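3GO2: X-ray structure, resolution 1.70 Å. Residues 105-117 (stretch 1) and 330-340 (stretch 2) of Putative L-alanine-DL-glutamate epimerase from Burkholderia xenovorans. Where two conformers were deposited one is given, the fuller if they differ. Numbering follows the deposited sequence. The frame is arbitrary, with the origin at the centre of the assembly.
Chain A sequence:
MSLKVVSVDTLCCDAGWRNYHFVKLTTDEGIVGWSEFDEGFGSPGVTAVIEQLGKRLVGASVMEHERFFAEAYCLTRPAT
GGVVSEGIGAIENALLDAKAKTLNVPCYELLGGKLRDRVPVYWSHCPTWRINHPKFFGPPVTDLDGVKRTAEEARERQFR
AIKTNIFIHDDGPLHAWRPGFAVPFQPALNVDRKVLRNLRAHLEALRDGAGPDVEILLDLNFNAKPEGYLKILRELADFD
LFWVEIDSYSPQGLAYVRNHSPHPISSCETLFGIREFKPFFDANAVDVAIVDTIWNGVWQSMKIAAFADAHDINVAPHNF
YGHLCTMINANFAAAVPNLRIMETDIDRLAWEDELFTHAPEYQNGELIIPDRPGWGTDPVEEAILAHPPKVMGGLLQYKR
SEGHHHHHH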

# COMPACT_ATOMS: atom_id res chain seq x y z
N VAL A 105 30.83 -37.84 7.48
CA VAL A 105 29.79 -37.72 6.48
C VAL A 105 30.11 -36.61 5.49
O VAL A 105 30.82 -35.65 5.84
CB VAL A 105 28.42 -37.42 7.13
CG1 VAL A 105 27.99 -38.56 8.02
CG2 VAL A 105 28.45 -36.11 7.93
N PRO A 106 29.55 -36.68 4.28
CA PRO A 106 29.65 -35.53 3.37
C PRO A 106 28.88 -34.36 3.94
O PRO A 106 27.94 -34.55 4.69
CB PRO A 106 28.93 -36.00 2.10
CG PRO A 106 28.70 -37.45 2.29
CD PRO A 106 28.74 -37.78 3.71
N CYS A 107 29.22 -33.15 3.55
CA CYS A 107 28.55 -31.99 4.15
C CYS A 107 27.05 -31.95 3.92
O CYS A 107 26.32 -31.49 4.80
CB CYS A 107 29.19 -30.70 3.70
SG CYS A 107 30.67 -30.29 4.67
N TYR A 108 26.55 -32.46 2.78
CA TYR A 108 25.09 -32.47 2.59
C TYR A 108 24.32 -33.25 3.66
O TYR A 108 23.14 -33.03 3.87
CB TYR A 108 24.71 -32.93 1.18
CG TYR A 108 25.11 -34.35 0.81
CD1 TYR A 108 24.52 -35.46 1.39
CD2 TYR A 108 26.06 -34.58 -0.20
CE1 TYR A 108 24.89 -36.75 1.01
CE2 TYR A 108 26.43 -35.84 -0.58
CZ TYR A 108 25.84 -36.92 0.00
OH TYR A 108 26.23 -38.19 -0.40
N GLU A 109 24.99 -34.17 4.37
CA GLU A 109 24.39 -34.91 5.48
C GLU A 109 24.06 -33.99 6.67
O GLU A 109 23.26 -34.34 7.52
CB GLU A 109 25.32 -36.04 5.93
CG GLU A 109 24.61 -37.26 6.47
CD GLU A 109 23.70 -37.88 5.44
OE1 GLU A 109 22.60 -37.32 5.20
OE2 GLU A 109 24.10 -38.91 4.83
N LEU A 110 24.71 -32.83 6.74
CA LEU A 110 24.42 -31.85 7.77
C LEU A 110 23.29 -30.92 7.34
O LEU A 110 22.73 -30.19 8.17
CB LEU A 110 25.64 -31.00 8.07
CG LEU A 110 26.90 -31.70 8.53
CD1 LEU A 110 27.95 -30.64 8.83
CD2 LEU A 110 26.63 -32.58 9.72
N LEU A 111 22.97 -30.95 6.06
CA LEU A 111 22.07 -29.95 5.46
C LEU A 111 20.66 -30.47 5.16
O LEU A 111 19.90 -29.83 4.43
CB LEU A 111 22.71 -29.41 4.18
CG LEU A 111 24.13 -28.84 4.23
CD1 LEU A 111 24.65 -28.44 2.85
CD2 LEU A 111 24.24 -27.68 5.21
N GLY A 112 20.30 -31.60 5.74
CA GLY A 112 18.99 -32.19 5.52
C GLY A 112 19.08 -33.48 4.74
O GLY A 112 18.06 -34.13 4.48
N GLY A 113 20.31 -33.88 4.40
CA GLY A 113 20.51 -35.00 3.50
C GLY A 113 20.36 -34.56 2.07
O GLY A 113 19.80 -33.49 1.79
N LYS A 114 20.87 -35.35 1.14
CA LYS A 114 20.72 -35.01 -0.27
C LYS A 114 19.30 -35.36 -0.74
O LYS A 114 18.61 -36.22 -0.15
CB LYS A 114 21.78 -35.69 -1.13
CG LYS A 114 21.72 -37.21 -1.18
CD LYS A 114 22.77 -37.73 -2.20
CE LYS A 114 22.94 -39.24 -2.06
NZ LYS A 114 21.68 -39.93 -2.40
N LEU A 115 18.83 -34.68 -1.77
CA LEU A 115 17.59 -35.10 -2.40
C LEU A 115 17.77 -35.24 -3.92
O LEU A 115 16.83 -35.51 -4.63
CB LEU A 115 16.39 -34.22 -1.98
CG LEU A 115 16.53 -32.71 -2.06
CD1 LEU A 115 16.74 -32.27 -3.52
CD2 LEU A 115 15.27 -32.04 -1.50
N ARG A 116 19.01 -35.08 -4.39
CA ARG A 116 19.41 -35.48 -5.75
C ARG A 116 20.90 -35.84 -5.74
O ARG A 116 21.63 -35.36 -4.84
CB ARG A 116 19.11 -34.36 -6.77
CG ARG A 116 19.82 -33.03 -6.44
CD ARG A 116 19.47 -31.90 -7.43
NE ARG A 116 18.08 -31.47 -7.31
CZ ARG A 116 17.64 -30.57 -6.44
NH1 ARG A 116 18.47 -30.03 -5.55
NH2 ARG A 116 16.35 -30.24 -6.43
N ASP A 117 21.31 -36.64 -6.73
CA ASP A 117 22.66 -37.21 -6.87
C ASP A 117 23.52 -36.44 -7.84
O ASP A 117 24.73 -36.61 -7.86
CB ASP A 117 22.58 -38.67 -7.44
CG ASP A 117 21.97 -39.64 -6.47
OD1 ASP A 117 21.76 -39.28 -5.28
OD2 ASP A 117 21.73 -40.78 -6.89
N ALA A 330 28.21 -27.66 -4.52
CA ALA A 330 27.59 -28.96 -4.84
C ALA A 330 26.82 -29.52 -3.66
O ALA A 330 25.75 -30.12 -3.83
CB ALA A 330 28.64 -29.96 -5.29
N ASN A 331 27.35 -29.35 -2.45
CA ASN A 331 26.67 -29.86 -1.28
C ASN A 331 25.38 -29.08 -0.95
O ASN A 331 24.37 -29.67 -0.58
CB ASN A 331 27.61 -29.92 -0.08
CG ASN A 331 28.55 -31.11 -0.15
OD1 ASN A 331 28.23 -32.19 0.36
ND2 ASN A 331 29.71 -30.94 -0.81
N PHE A 332 25.44 -27.75 -1.09
CA PHE A 332 24.25 -26.91 -1.00
C PHE A 332 23.21 -27.33 -2.03
O PHE A 332 22.03 -27.52 -1.71
CB PHE A 332 24.68 -25.47 -1.23
CG PHE A 332 23.54 -24.50 -1.39
CD1 PHE A 332 22.88 -23.99 -0.28
CD2 PHE A 332 23.18 -24.05 -2.64
CE1 PHE A 332 21.83 -23.04 -0.45
CE2 PHE A 332 22.15 -23.13 -2.80
CZ PHE A 332 21.50 -22.61 -1.70
N ALA A 333 23.66 -27.47 -3.27
CA ALA A 333 22.78 -27.84 -4.38
C ALA A 333 22.13 -29.22 -4.19
O ALA A 333 21.00 -29.45 -4.62
CB ALA A 333 23.56 -27.82 -5.70
N ALA A 334 22.85 -30.14 -3.56
CA ALA A 334 22.30 -31.45 -3.29
C ALA A 334 21.09 -31.47 -2.37
O ALA A 334 20.21 -32.34 -2.50
CB ALA A 334 23.41 -32.34 -2.73
N ALA A 335 21.03 -30.52 -1.42
CA ALA A 335 20.07 -30.53 -0.35
C ALA A 335 18.87 -29.58 -0.56
O ALA A 335 17.83 -29.71 0.11
CB ALA A 335 20.79 -30.17 0.97
N VAL A 336 19.02 -28.61 -1.45
CA VAL A 336 17.97 -27.59 -1.65
C VAL A 336 16.89 -28.06 -2.64
O VAL A 336 17.22 -28.33 -3.79
CB VAL A 336 18.57 -26.28 -2.14
CG1 VAL A 336 17.48 -25.33 -2.57
CG2 VAL A 336 19.44 -25.67 -1.01
N PRO A 337 15.60 -28.18 -2.21
CA PRO A 337 14.61 -28.63 -3.19
C PRO A 337 14.42 -27.64 -4.33
O PRO A 337 14.36 -28.04 -5.50
CB PRO A 337 13.31 -28.73 -2.39
CG PRO A 337 13.52 -27.85 -1.21
CD PRO A 337 14.99 -27.97 -0.89
N ASN A 338 14.34 -26.36 -3.98
CA ASN A 338 14.00 -25.31 -4.94
C ASN A 338 15.24 -24.80 -5.69
O ASN A 338 15.59 -23.63 -5.61
CB ASN A 338 13.21 -24.17 -4.24
CG ASN A 338 13.94 -23.59 -3.01
OD1 ASN A 338 14.43 -24.34 -2.17
ND2 ASN A 338 13.96 -22.26 -2.89
N LEU A 339 15.90 -25.71 -6.41
CA LEU A 339 17.16 -25.42 -7.10
C LEU A 339 16.91 -25.17 -8.59
O LEU A 339 16.45 -26.07 -9.31
CB LEU A 339 18.15 -26.58 -6.94
CG LEU A 339 19.48 -26.46 -7.67
CD1 LEU A 339 20.41 -25.44 -7.00
CD2 LEU A 339 20.17 -27.84 -7.76
N ARG A 340 17.24 -23.97 -9.05
CA ARG A 340 17.05 -23.64 -10.46
C ARG A 340 18.03 -24.36 -11.38
O ARG A 340 17.64 -24.97 -12.40
CB ARG A 340 17.20 -22.11 -10.71
CG ARG A 340 16.94 -21.73 -12.18
CD ARG A 340 15.51 -22.02 -12.54
NE ARG A 340 15.17 -21.86 -13.94
CZ ARG A 340 15.23 -22.83 -14.86
NH1 ARG A 340 15.72 -24.03 -14.56
NH2 ARG A 340 14.85 -22.58 -16.10

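The two stretches, more than 200 residues apart in sequence, bury 585 Å² between them, and the polar part of the contact is made largely by main-chain carbonyls of residues 333 to 337. Arg 116 makes four of the six hydrogen bonds. Its CA-to-CB bond points sideways, but a p, t, p run of chi1 to chi3 brings the guanidinium in to the carbonyls of Ala 333, Val 336 and Pro 337. There Arg 116 NH1 bonds to Val 336 O at 2.7 Å and nearly in line (168°), and more weakly to Ala 333 O at 2.8 Å, while Arg 116 NH2 reaches Pro 337 O at 3.1 Å. These three oxygens lie at the edge of the guanidinium, near its plane, where its N-H groups point; Leu 339 CD2 covers one face, 3.5 Å from Arg 116 NH1. A long, planar, multivalent donor suits this cluster of carbonyls.

Backbone bonding fixes the neighbouring residue: Leu 115 N donates to Ala 334 O at 2.8 Å and 172°, and Lys 114 CA adds a CA-H...O contact to the same Ala 334 O at 3.5 Å. At the other end, the CA-to-CB bond of Asn 331 points toward stretch 1, and with chi1 m its OD1 accepts from Tyr 108 N at 3.0 Å; its ND2 is satisfied elsewhere in the structure.

Apolar packing completes the contact. Ala 335 CB lies 3.8 Å from Leu 111 CB, and Ala 334 CB 4.2 Å from Tyr 108 CB; the small alanine side chains let the backbones approach closely, with the CA atoms of Lys 114 and Ala 335 4.5 Å apart. Leu 115 CD2 packs 3.9 Å from Pro 337 CB. Between Leu 111 and Lys 114, Gly 112 and Gly 113 adopt positive phi angles at which a CB would jam against the preceding carbonyl.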